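Local coordinates for BDI_3064 protein (Parabacteroides distasonis ATCC 8503, PDB 5Z06) that hydrolyses linear beta-1,2-glucan and beta-1,2-glucooligosaccharides of four or more glucose units, releasing sophorose from the non-reducing end, at residues P74-D79 / R311-G316; P315-M320 / K378-F383. All blocks are in the same frame, centred on the assembly; numbering follows the deposited sequence.

Contact 1 (P74-D79 / R311-G316); sequences PVRGND and RENIPG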
# COMPACT_ATOMS: atom_id res chain seq x y z
N PRO A 74 6.15 -6.28 9.84
CA PRO A 74 6.88 -6.23 8.56
C PRO A 74 6.14 -5.40 7.54
O PRO A 74 4.91 -5.40 7.49
CB PRO A 74 6.94 -7.70 8.12
CG PRO A 74 5.83 -8.35 8.88
CD PRO A 74 5.85 -7.66 10.21
N VAL A 75 6.90 -4.65 6.76
CA VAL A 75 6.31 -3.80 5.76
C VAL A 75 7.09 -4.05 4.50
O VAL A 75 8.34 -4.00 4.51
CB VAL A 75 6.38 -2.33 6.17
CG1 VAL A 75 5.75 -1.45 5.11
CG2 VAL A 75 5.69 -2.10 7.51
N ARG A 76 6.36 -4.30 3.41
CA ARG A 76 6.95 -4.54 2.10
C ARG A 76 8.03 -3.50 1.82
O ARG A 76 7.81 -2.29 2.01
CB ARG A 76 5.86 -4.48 1.04
CG ARG A 76 6.34 -4.60 -0.40
CD ARG A 76 5.17 -4.43 -1.35
NE ARG A 76 4.26 -5.55 -1.21
CZ ARG A 76 4.21 -6.62 -2.00
NH1 ARG A 76 4.98 -6.76 -3.09
NH2 ARG A 76 3.33 -7.57 -1.71
N GLY A 77 9.20 -3.98 1.41
CA GLY A 77 10.30 -3.09 1.06
C GLY A 77 11.00 -2.38 2.22
O GLY A 77 11.90 -1.57 1.97
N ASN A 78 10.59 -2.66 3.47
CA ASN A 78 11.28 -2.17 4.66
C ASN A 78 12.33 -3.23 4.98
O ASN A 78 12.07 -4.20 5.71
CB ASN A 78 10.35 -1.94 5.87
CG ASN A 78 9.44 -0.73 5.70
OD1 ASN A 78 9.23 0.01 6.66
ND2 ASN A 78 8.87 -0.55 4.52
N ASP A 79 13.48 -3.04 4.37
CA ASP A 79 14.58 -4.02 4.37
C ASP A 79 15.89 -3.42 4.81
O ASP A 79 16.76 -4.16 5.25
CB ASP A 79 14.75 -4.60 2.96
CG ASP A 79 13.45 -5.17 2.41
OD1 ASP A 79 12.76 -5.89 3.16
OD2 ASP A 79 13.09 -4.87 1.24
N ARG A 311 6.58 4.30 -6.72
CA ARG A 311 7.15 3.38 -5.81
C ARG A 311 6.25 2.18 -5.62
O ARG A 311 5.03 2.26 -5.75
CB ARG A 311 7.46 4.10 -4.49
CG ARG A 311 8.65 5.00 -4.70
CD ARG A 311 9.29 5.48 -3.44
NE ARG A 311 8.84 6.81 -3.17
CZ ARG A 311 9.59 7.91 -3.06
NH1 ARG A 311 10.91 7.91 -3.14
NH2 ARG A 311 8.96 9.04 -2.82
N GLU A 312 6.85 1.04 -5.36
CA GLU A 312 6.10 -0.15 -5.06
C GLU A 312 5.12 0.12 -3.93
O GLU A 312 3.96 -0.26 -4.01
CB GLU A 312 7.02 -1.29 -4.66
CG GLU A 312 6.34 -2.53 -4.10
CD GLU A 312 5.50 -3.32 -5.09
OE1 GLU A 312 5.12 -2.81 -6.17
OE2 GLU A 312 5.22 -4.51 -4.76
N ASN A 313 5.61 0.75 -2.88
CA ASN A 313 4.77 1.09 -1.74
C ASN A 313 5.47 2.13 -0.90
O ASN A 313 6.69 2.27 -0.97
CB ASN A 313 4.44 -0.16 -0.88
CG ASN A 313 5.66 -0.79 -0.28
OD1 ASN A 313 6.42 -1.46 -0.99
ND2 ASN A 313 5.89 -0.56 1.01
N ILE A 314 4.66 2.83 -0.10
CA ILE A 314 5.13 3.84 0.86
C ILE A 314 4.45 3.54 2.20
O ILE A 314 3.20 3.43 2.26
CB ILE A 314 4.79 5.26 0.36
CG1 ILE A 314 5.32 5.47 -1.08
CG2 ILE A 314 5.33 6.33 1.32
CD1 ILE A 314 5.06 6.87 -1.65
N PRO A 315 5.22 3.37 3.28
CA PRO A 315 6.67 3.40 3.26
C PRO A 315 7.23 2.09 2.75
O PRO A 315 6.83 1.02 3.22
CB PRO A 315 7.03 3.60 4.72
CG PRO A 315 5.91 2.93 5.47
CD PRO A 315 4.70 3.17 4.64
N GLY A 316 8.15 2.17 1.80
CA GLY A 316 8.80 0.99 1.24
C GLY A 316 10.23 1.31 0.88
O GLY A 316 10.88 2.09 1.58
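R76 lies across N313 and reaches E312 through NH1, while its carbonyl oxygen draws in two asparagine amides. N313 ND2 donates to R76 O at 2.8 Å; from the opposite face of the carbonyl plane N78 ND2 reaches the same R76 O at 3.2 Å. Both donors lie well out of that plane. N78 ND2 also donates to P315 O (2.9 Å), which lies nearly in the amide plane of N78, so one NH2 group bridges two backbone carbonyls. Asparagine suits both places because its short side chain carries a donor able to satisfy a backbone carbonyl.

The R76 side chain leaves with CG anti to the backbone N (chi1 175°), and its CG packs 3.2 Å from N313 OD1. Farther out, NH1 makes a salt bridge to E312 OE2 (2.8 Å), a weak hydrogen bond since the N-H...O angle is only 124°. Arginine is long enough to use its methylenes on N313 and its charge beyond: NH2 pairs with D592, and NH1 has a weak hydrogen bond to a glycerol probably from the crystallisation liquor. P315, after a cis peptide bond, meets V75 through its carbonyl, with V75 CG1 3.3 Å from P315 O. G77 is the third residue of a type II turn, V75 to N78, where its positive phi (72°) favours glycine.

The turn belongs to the loop between strands 65-71 and 86-93. It rests against strand 313-314, which pairs antiparallel with strand 663-664, whose M664 touches R76, E312 and N313.

Contact 2 (P315-M320 / K378-F383); sequences PGRNDM and KTVAFF
M320 reaches across to V380 and F382, and its unbranched, flexible chain lets one side chain serve both. Its CB points toward the 378-383 segment, and CG, set anti to the backbone N (chi1 -172°), comes 4.2 Å from V380 CB. The sulfur follows: SD lies 3.7 Å from V380 CG1 and 3.6 Å from F382 CG, touching the valine branch on one flank and the base of the ring on another. A bend at the last torsion (chi3 75°) then turns the methyl over the phenyl face. CE sits 3.6 Å from the ring centroid, only 9° off the ring normal, a CH-pi contact centred on the ring, whereas SD lies oblique to the same ring.

R317 approaches F382 differently. Its NH2 lies near the ring plane at the edge, 3.6 Å from F382 CE1, and the guanidinium and ring planes are nearly perpendicular. CE1 in turn lies over one face of the guanidinium, offset toward the rim. This is an edge contact, without the cation over the pi face. The charge itself is met by D79, which forms a salt bridge with NE. Arginine thus lends a flat, polar group to the ring's edge while its nitrogen pairs with an acid.

V380 and F382 both point toward the 315-320 segment, with A381, the centre of an inverse gamma turn, pointing away between them; a weak bond runs from F382 N to V380 O. Compact valine fits beside the thioether, and phenylalanine supplies the flat face. F371, on strand 371-373, meets F382 edge-to-face and also touches M320 and V380. SD beside the F382 ring makes this a Met-aromatic contact, with the methyl adding a CH-pi contact.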
# COMPACT_ATOMS: atom_id res chain seq x y z
N PRO A 315 5.22 3.37 3.28
CA PRO A 315 6.67 3.40 3.26
C PRO A 315 7.23 2.09 2.75
O PRO A 315 6.83 1.02 3.22
CB PRO A 315 7.03 3.60 4.72
CG PRO A 315 5.91 2.93 5.47
CD PRO A 315 4.70 3.17 4.64
N GLY A 316 8.15 2.17 1.80
CA GLY A 316 8.80 0.99 1.24
C GLY A 316 10.23 1.31 0.88
O GLY A 316 10.88 2.09 1.58
N ARG A 317 10.73 0.70 -0.19
CA ARG A 317 12.00 1.09 -0.77
C ARG A 317 11.87 2.51 -1.23
O ARG A 317 10.87 2.88 -1.84
CB ARG A 317 12.37 0.22 -1.96
CG ARG A 317 12.57 -1.23 -1.58
CD ARG A 317 13.77 -1.40 -0.67
NE ARG A 317 13.98 -2.83 -0.47
CZ ARG A 317 14.64 -3.62 -1.32
NH1 ARG A 317 15.21 -3.13 -2.42
NH2 ARG A 317 14.74 -4.91 -1.04
N ASN A 318 12.88 3.30 -0.92
CA ASN A 318 12.91 4.68 -1.30
C ASN A 318 13.11 4.82 -2.82
O ASN A 318 12.57 5.75 -3.45
CB ASN A 318 14.00 5.38 -0.50
CG ASN A 318 14.11 6.85 -0.84
OD1 ASN A 318 15.18 7.35 -1.22
ND2 ASN A 318 12.99 7.56 -0.72
N ASP A 319 13.89 3.92 -3.40
CA ASP A 319 14.35 4.08 -4.78
C ASP A 319 13.70 3.17 -5.78
O ASP A 319 13.80 3.39 -6.98
CB ASP A 319 15.86 3.86 -4.85
CG ASP A 319 16.64 4.83 -3.99
OD1 ASP A 319 16.15 5.94 -3.69
OD2 ASP A 319 17.77 4.48 -3.61
N MET A 320 13.00 2.15 -5.31
CA MET A 320 12.51 1.14 -6.20
C MET A 320 11.15 1.52 -6.71
O MET A 320 10.22 1.70 -5.93
CB MET A 320 12.44 -0.20 -5.47
CG MET A 320 12.11 -1.35 -6.37
SD MET A 320 12.01 -2.84 -5.38
CE MET A 320 10.42 -2.61 -4.58
N LYS A 378 18.43 0.47 -13.15
CA LYS A 378 18.80 -0.94 -13.04
C LYS A 378 17.64 -1.70 -12.42
O LYS A 378 17.01 -1.25 -11.46
CB LYS A 378 20.06 -1.14 -12.18
CG LYS A 378 21.35 -0.49 -12.69
CD LYS A 378 21.68 -0.85 -14.13
CE LYS A 378 21.79 -2.36 -14.33
NZ LYS A 378 22.00 -2.69 -15.77
N THR A 379 17.37 -2.86 -12.99
CA THR A 379 16.39 -3.78 -12.47
C THR A 379 16.73 -4.17 -11.04
O THR A 379 17.89 -4.30 -10.67
CB THR A 379 16.29 -4.98 -13.40
OG1 THR A 379 15.65 -4.53 -14.60
CG2 THR A 379 15.52 -6.18 -12.78
N VAL A 380 15.69 -4.30 -10.23
CA VAL A 380 15.82 -4.76 -8.86
C VAL A 380 15.09 -6.10 -8.85
O VAL A 380 13.94 -6.17 -9.25
CB VAL A 380 15.17 -3.77 -7.86
CG1 VAL A 380 15.24 -4.31 -6.43
CG2 VAL A 380 15.85 -2.41 -7.96
N ALA A 381 15.77 -7.13 -8.39
CA ALA A 381 15.22 -8.47 -8.30
C ALA A 381 14.50 -8.62 -6.96
O ALA A 381 14.80 -9.48 -6.13
CB ALA A 381 16.33 -9.50 -8.48
N PHE A 382 13.49 -7.77 -6.78
CA PHE A 382 12.80 -7.64 -5.52
C PHE A 382 12.08 -8.91 -5.10
O PHE A 382 12.05 -9.23 -3.93
CB PHE A 382 11.80 -6.49 -5.60
CG PHE A 382 11.14 -6.17 -4.30
CD1 PHE A 382 11.90 -5.76 -3.21
CD2 PHE A 382 9.76 -6.28 -4.16
CE1 PHE A 382 11.29 -5.46 -2.00
CE2 PHE A 382 9.15 -5.98 -2.96
CZ PHE A 382 9.91 -5.57 -1.88
N PHE A 383 11.50 -9.62 -6.07
CA PHE A 383 10.79 -10.88 -5.81
C PHE A 383 11.68 -12.13 -5.77
O PHE A 383 11.17 -13.25 -5.59
CB PHE A 383 9.67 -11.09 -6.84
CG PHE A 383 8.47 -10.20 -6.65
CD1 PHE A 383 8.31 -9.38 -5.53
CD2 PHE A 383 7.46 -10.26 -7.58
CE1 PHE A 383 7.19 -8.61 -5.38
CE2 PHE A 383 6.33 -9.50 -7.43
CZ PHE A 383 6.20 -8.67 -6.33

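In the fold
From the N terminus, the chain passes through the beta-rich region to the 74-79 turn, then runs through further sheets and helix 284-297 before 311-316 returns to that turn; contact 1 therefore closes a loop of 231 residues. Contact 2 begins where contact 1 ends, sharing P315 and G316, and closes a shorter loop containing helices 323-338 and 344-360. The two loops follow one another rather than nest. Their centres are about 9 Å apart, and a probable hydrogen bond from R311 NH1 to N318 O links them. Contact 1 ties the N-terminal beta region to the helix-rich part, consistent with the (alpha/alpha)6 toroid of GH144 enzymes; contact 2 joins two loops within the latter.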